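Local atomic coordinates of porin (Rhodobacter capsulatus, PDB entry 2POR), a protein that forms channels, one through each barrel of a homotrimer, that let small hydrophilic solutes of up to about 0.6 kDa diffuse passively across the outer membrane. Residues G42-A47 with D58-L63; A53-D58 with A113-V118. All coordinates share one frame; numbering follows the deposited sequence.

Interaction 1. Residues G42-A47 with D58-L63; sequences GASFKA and DGTVFL
G42 and F62 form an antiparallel hydrogen-bonded pair, and S44 and T60 form the next one; between them lies the non-hydrogen-bonded pair of A43 and V61. The two strands run at 164° to one another, with axes 4.7 Å apart at closest approach, as neighbours in the sixteen-stranded porin barrel. Four N-H...O bonds join them: G42 N to F62 O and back from F62 N to G42 O, the latter 2.9 Å long, then S44 N to T60 O and T60 N to S44 O, each 3.1 Å. Between the bonded pairs, A43 CA also sends a C-H toward T60 O.

F62 turns its ring back over the neighbouring strand. Its CG sits between the backbone N and the carbonyl carbon (chi1 74°), and the ring lies with one face over G42, whose N is 3.6 Å above the ring centre; G42 CA makes a CH-pi contact with the same face. A CB at position 42 would run into F62 CE2, which makes glycine the fitting residue. K69 adds a cation-pi contact to this ring. On the same sheet face, S44 OG and T60 OG1 are 4.2 Å apart and are bridged by one water, 3.2 Å from each; T60 OG1 is also hydrogen-bonded to E71. The other face is apolar, with A43 CB 4.2 Å from V61 CG2, and a second subunit packs there, its A8 on A43 and its R24 on V61. Beyond the last bonded pair, F45 CB rests on G59 CA.

The pairing thus divides its chemistry between two faces: hydroxyls, water and a ring laid over bare glycine backbone on one, small apolar groups that pack against a neighbouring subunit in the trimer on the other.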
loop_
_atom_site.group_PDB
_atom_site.type_symbol
_atom_site.label_atom_id
_atom_site.label_comp_id
_atom_site.label_asym_id
_atom_site.label_seq_id
_atom_site.Cartn_x
_atom_site.Cartn_y
_atom_site.Cartn_z
ATOM N N GLY A 42 17.097 5.739 -12.042
ATOM C CA GLY A 42 15.802 5.111 -11.995
ATOM C C GLY A 42 15.488 4.647 -10.566
ATOM O O GLY A 42 16.297 4.878 -9.665
ATOM N N ALA A 43 14.336 4.027 -10.422
ATOM C CA ALA A 43 13.876 3.484 -9.153
ATOM C C ALA A 43 12.780 2.476 -9.467
ATOM O O ALA A 43 12.105 2.573 -10.506
ATOM C CB ALA A 43 13.318 4.613 -8.291
ATOM N N SER A 44 12.569 1.413 -8.686
ATOM C CA SER A 44 11.402 0.579 -8.877
ATOM C C SER A 44 11.017 -0.070 -7.539
ATOM O O SER A 44 11.885 -0.220 -6.671
ATOM C CB SER A 44 11.664 -0.530 -9.888
ATOM O OG SER A 44 12.803 -1.278 -9.582
ATOM N N PHE A 45 9.759 -0.431 -7.423
ATOM C CA PHE A 45 9.243 -1.169 -6.284
ATOM C C PHE A 45 7.878 -1.683 -6.675
ATOM O O PHE A 45 7.296 -1.179 -7.651
ATOM C CB PHE A 45 9.157 -0.246 -5.050
ATOM C CG PHE A 45 8.235 0.952 -5.101
ATOM C CD1 PHE A 45 6.902 0.841 -4.740
ATOM C CD2 PHE A 45 8.733 2.188 -5.511
ATOM C CE1 PHE A 45 6.071 1.968 -4.795
ATOM C CE2 PHE A 45 7.898 3.299 -5.562
ATOM C CZ PHE A 45 6.563 3.200 -5.208
ATOM N N LYS A 46 7.336 -2.683 -5.964
ATOM C CA LYS A 46 6.037 -3.231 -6.276
ATOM C C LYS A 46 5.000 -2.592 -5.415
ATOM O O LYS A 46 5.319 -2.028 -4.361
ATOM C CB LYS A 46 5.998 -4.727 -6.075
ATOM C CG LYS A 46 7.068 -5.355 -6.938
ATOM C CD LYS A 46 6.937 -6.844 -7.066
ATOM C CE LYS A 46 8.083 -7.382 -7.903
ATOM N NZ LYS A 46 9.339 -7.261 -7.191
ATOM N N ALA A 47 3.742 -2.683 -5.794
ATOM C CA ALA A 47 2.710 -1.938 -5.132
ATOM C C ALA A 47 2.593 -2.402 -3.658
ATOM O O ALA A 47 2.354 -1.584 -2.760
ATOM C CB ALA A 47 1.375 -2.186 -5.807
ATOM N N ASP A 58 12.417 -1.331 1.049
ATOM C CA ASP A 58 12.020 -2.125 -0.104
ATOM C C ASP A 58 12.263 -1.280 -1.372
ATOM O O ASP A 58 12.333 -0.059 -1.276
ATOM C CB ASP A 58 10.560 -2.453 -0.062
ATOM C CG ASP A 58 10.201 -3.493 1.003
ATOM O OD1 ASP A 58 10.937 -4.463 1.182
ATOM O OD2 ASP A 58 9.163 -3.313 1.621
ATOM N N GLY A 59 12.364 -1.941 -2.513
ATOM C CA GLY A 59 12.600 -1.261 -3.789
ATOM C C GLY A 59 14.025 -0.794 -3.886
ATOM O O GLY A 59 14.799 -0.885 -2.921
ATOM N N THR A 60 14.484 -0.328 -5.051
ATOM C CA THR A 60 15.843 0.218 -5.191
ATOM C C THR A 60 15.853 1.530 -5.991
ATOM O O THR A 60 14.871 1.777 -6.703
ATOM C CB THR A 60 16.807 -0.745 -5.908
ATOM O OG1 THR A 60 16.175 -1.218 -7.086
ATOM C CG2 THR A 60 17.202 -1.920 -5.022
ATOM N N VAL A 61 16.873 2.371 -5.800
ATOM C CA VAL A 61 17.093 3.621 -6.517
ATOM C C VAL A 61 18.490 3.444 -7.149
ATOM O O VAL A 61 19.380 2.831 -6.524
ATOM C CB VAL A 61 17.074 4.823 -5.543
ATOM C CG1 VAL A 61 17.338 6.132 -6.283
ATOM C CG2 VAL A 61 15.720 4.917 -4.904
ATOM N N PHE A 62 18.752 3.882 -8.397
ATOM C CA PHE A 62 20.089 3.732 -8.970
ATOM C C PHE A 62 20.497 4.939 -9.824
ATOM O O PHE A 62 19.651 5.742 -10.259
ATOM C CB PHE A 62 20.171 2.473 -9.820
ATOM C CG PHE A 62 19.460 2.541 -11.176
ATOM C CD1 PHE A 62 20.134 3.031 -12.300
ATOM C CD2 PHE A 62 18.160 2.084 -11.280
ATOM C CE1 PHE A 62 19.495 3.054 -13.526
ATOM C CE2 PHE A 62 17.534 2.116 -12.520
ATOM C CZ PHE A 62 18.193 2.595 -13.641
ATOM N N LEU A 63 21.809 5.017 -10.017
ATOM C CA LEU A 63 22.469 6.010 -10.873
ATOM C C LEU A 63 23.529 5.245 -11.617
ATOM O O LEU A 63 24.262 4.511 -10.948
ATOM C CB LEU A 63 23.202 7.110 -10.101
ATOM C CG LEU A 63 23.899 8.199 -10.933
ATOM C CD1 LEU A 63 22.875 9.040 -11.686
ATOM C CD2 LEU A 63 24.630 9.124 -10.007
HETATM O O HOH W 1 15.727 -0.067 -10.076
#

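Interaction 2. Residues A53-D58 with A113-V118; sequences AETGED and AEDNPV. With CA (calcium ion), chain D.
T55 and D115 supply the polar link between two loops of the porin, residues 53-58 after helix 50-53 and residues 113-118 leading into strand 118-125. D115 N points almost straight at T55 OG1 (171° at the hydrogen), but the separation of 3.4 Å makes the bond weak. T55 OG1 is set between its own backbone N and carbonyl carbon (chi1 78°), and it has a second weak hydrogen bond, to G52 O.

Carbon-to-oxygen contacts do much of the remaining work. D115 CA directs its C-H at T55 O, 3.3 Å away, and D115 OD1 reaches back to T55 CB. Next to them P117 CB meets G56 O at 3.5 Å. G56 has a positive phi after the helix, and a CB there would press on P117 CD.

Van der Waals contact continues along E57. Its extended chain lies against the peptide joining A113 to E114: CB is 3.6 Å from A113 O, while CD stands 3.6 Å from E114 N. An alanine here would keep the CB contact but would probably uncover this peptide, losing the packing of the E57 chain from CG outward.

Backbone bonds close the type II turn from A113 to N116: N116 N to A113 O, 2.8 Å, and A113 N to N116 O. Metal coordination holds its far side. N116 OD1 binds calcium at 2.2 Å, and a water on the metal donates to D115 O. D136, K138 and G140 of the same chain, together with N20 of a second subunit, also bind the ion.

With so weak a direct bond, the loop pairing rests mainly on shape, whereas the firmer ties of the 113-118 turn are its own backbone bonds and a calcium ion shared between subunits.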
loop_
_atom_site.group_PDB
_atom_site.type_symbol
_atom_site.label_atom_id
_atom_site.label_comp_id
_atom_site.label_asym_id
_atom_site.label_seq_id
_atom_site.Cartn_x
_atom_site.Cartn_y
_atom_site.Cartn_z
ATOM N N ALA A 53 9.102 1.043 0.479
ATOM C CA ALA A 53 9.899 1.783 -0.503
ATOM C C ALA A 53 10.073 3.211 -0.070
ATOM O O ALA A 53 11.106 3.821 -0.345
ATOM C CB ALA A 53 9.193 1.729 -1.835
ATOM N N GLU A 54 9.114 3.808 0.665
ATOM C CA GLU A 54 9.260 5.140 1.176
ATOM C C GLU A 54 10.304 5.277 2.304
ATOM O O GLU A 54 10.653 6.411 2.623
ATOM C CB GLU A 54 7.867 5.572 1.593
ATOM C CG GLU A 54 7.703 7.096 1.812
ATOM C CD GLU A 54 7.815 7.618 3.260
ATOM O OE1 GLU A 54 7.620 6.833 4.184
ATOM O OE2 GLU A 54 8.092 8.800 3.478
ATOM N N THR A 55 10.893 4.241 2.941
ATOM C CA THR A 55 11.937 4.421 3.955
ATOM C C THR A 55 13.254 3.801 3.496
ATOM O O THR A 55 14.249 3.889 4.201
ATOM C CB THR A 55 11.490 3.749 5.305
ATOM O OG1 THR A 55 11.711 2.353 5.142
ATOM C CG2 THR A 55 10.029 3.974 5.649
ATOM N N GLY A 56 13.349 3.103 2.349
ATOM C CA GLY A 56 14.599 2.494 1.890
ATOM C C GLY A 56 14.641 1.010 2.127
ATOM O O GLY A 56 15.557 0.287 1.739
ATOM N N GLU A 57 13.613 0.500 2.800
ATOM C CA GLU A 57 13.561 -0.901 3.164
ATOM C C GLU A 57 13.255 -1.820 1.990
ATOM O O GLU A 57 13.664 -2.994 1.967
ATOM C CB GLU A 57 12.495 -1.048 4.239
ATOM C CG GLU A 57 12.346 -2.508 4.653
ATOM C CD GLU A 57 11.396 -2.795 5.806
ATOM O OE1 GLU A 57 10.613 -1.918 6.169
ATOM O OE2 GLU A 57 11.451 -3.911 6.332
ATOM N N ASP A 58 12.417 -1.331 1.049
ATOM C CA ASP A 58 12.020 -2.125 -0.104
ATOM C C ASP A 58 12.263 -1.280 -1.372
ATOM O O ASP A 58 12.333 -0.059 -1.276
ATOM C CB ASP A 58 10.560 -2.453 -0.062
ATOM C CG ASP A 58 10.201 -3.493 1.003
ATOM O OD1 ASP A 58 10.937 -4.463 1.182
ATOM O OD2 ASP A 58 9.163 -3.313 1.621
ATOM N N ALA A 113 16.358 -2.982 6.351
ATOM C CA ALA A 113 15.242 -2.801 7.258
ATOM C C ALA A 113 14.733 -1.377 7.133
ATOM O O ALA A 113 15.305 -0.586 6.370
ATOM C CB ALA A 113 15.736 -3.057 8.697
ATOM N N GLU A 114 13.699 -1.027 7.915
ATOM C CA GLU A 114 13.138 0.292 7.907
ATOM C C GLU A 114 14.231 1.300 8.132
ATOM O O GLU A 114 15.107 1.117 8.971
ATOM C CB GLU A 114 12.090 0.342 8.980
ATOM C CG GLU A 114 11.484 1.738 9.071
ATOM C CD GLU A 114 10.258 1.943 9.976
ATOM O OE1 GLU A 114 9.908 1.039 10.729
ATOM O OE2 GLU A 114 9.648 3.016 9.920
ATOM N N ASP A 115 14.291 2.324 7.283
ATOM C CA ASP A 115 15.321 3.364 7.314
ATOM C C ASP A 115 16.740 2.867 7.200
ATOM O O ASP A 115 17.727 3.498 7.630
ATOM C CB ASP A 115 15.263 4.183 8.597
ATOM C CG ASP A 115 14.019 4.991 8.816
ATOM O OD1 ASP A 115 13.365 5.384 7.844
ATOM O OD2 ASP A 115 13.717 5.250 9.974
ATOM N N ASN A 116 16.869 1.689 6.605
ATOM C CA ASN A 116 18.177 1.103 6.537
ATOM C C ASN A 116 18.336 0.389 5.190
ATOM O O ASN A 116 18.237 -0.843 5.079
ATOM C CB ASN A 116 18.376 0.136 7.748
ATOM C CG ASN A 116 19.867 -0.150 7.861
ATOM O OD1 ASN A 116 20.739 0.759 8.057
ATOM N ND2 ASN A 116 20.170 -1.454 7.742
ATOM N N PRO A 117 18.592 1.146 4.101
ATOM C CA PRO A 117 18.913 0.565 2.808
ATOM C C PRO A 117 20.328 -0.013 2.777
ATOM O O PRO A 117 21.183 0.407 3.572
ATOM C CB PRO A 117 18.686 1.738 1.860
ATOM C CG PRO A 117 19.138 2.936 2.668
ATOM C CD PRO A 117 18.571 2.605 4.045
ATOM N N VAL A 118 20.635 -0.959 1.867
ATOM C CA VAL A 118 22.012 -1.412 1.644
ATOM C C VAL A 118 22.454 -0.915 0.234
ATOM O O VAL A 118 21.630 -0.409 -0.550
ATOM C CB VAL A 118 22.135 -3.002 1.767
ATOM C CG1 VAL A 118 21.741 -3.261 3.267
ATOM C CG2 VAL A 118 21.223 -3.888 0.893
HETATM CA CA CA D . 21.761 2.546 8.722
HETATM O O HOH W 2 20.356 3.646 7.195
#

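How the interactions relate
Interactions 1 and 2 share D58, the last residue of segment 53-58 and the first of segment 58-63, followed by G59 and strand 60-65. Their centres are 11 Å apart, and they touch directly where F45 CG of residues 42-47 packs at 3.5 Å on A53 CB of residues 53-58. The segments alternate along the chain, so part of the connection between the paired strands of interaction 1 is one partner of interaction 2. The calcium ion held by N116 belongs to interaction 2 alone. Both contacts also meet the second subunit, illustrating how strand pairing and loop packing can together build one stretch of a trimer interface.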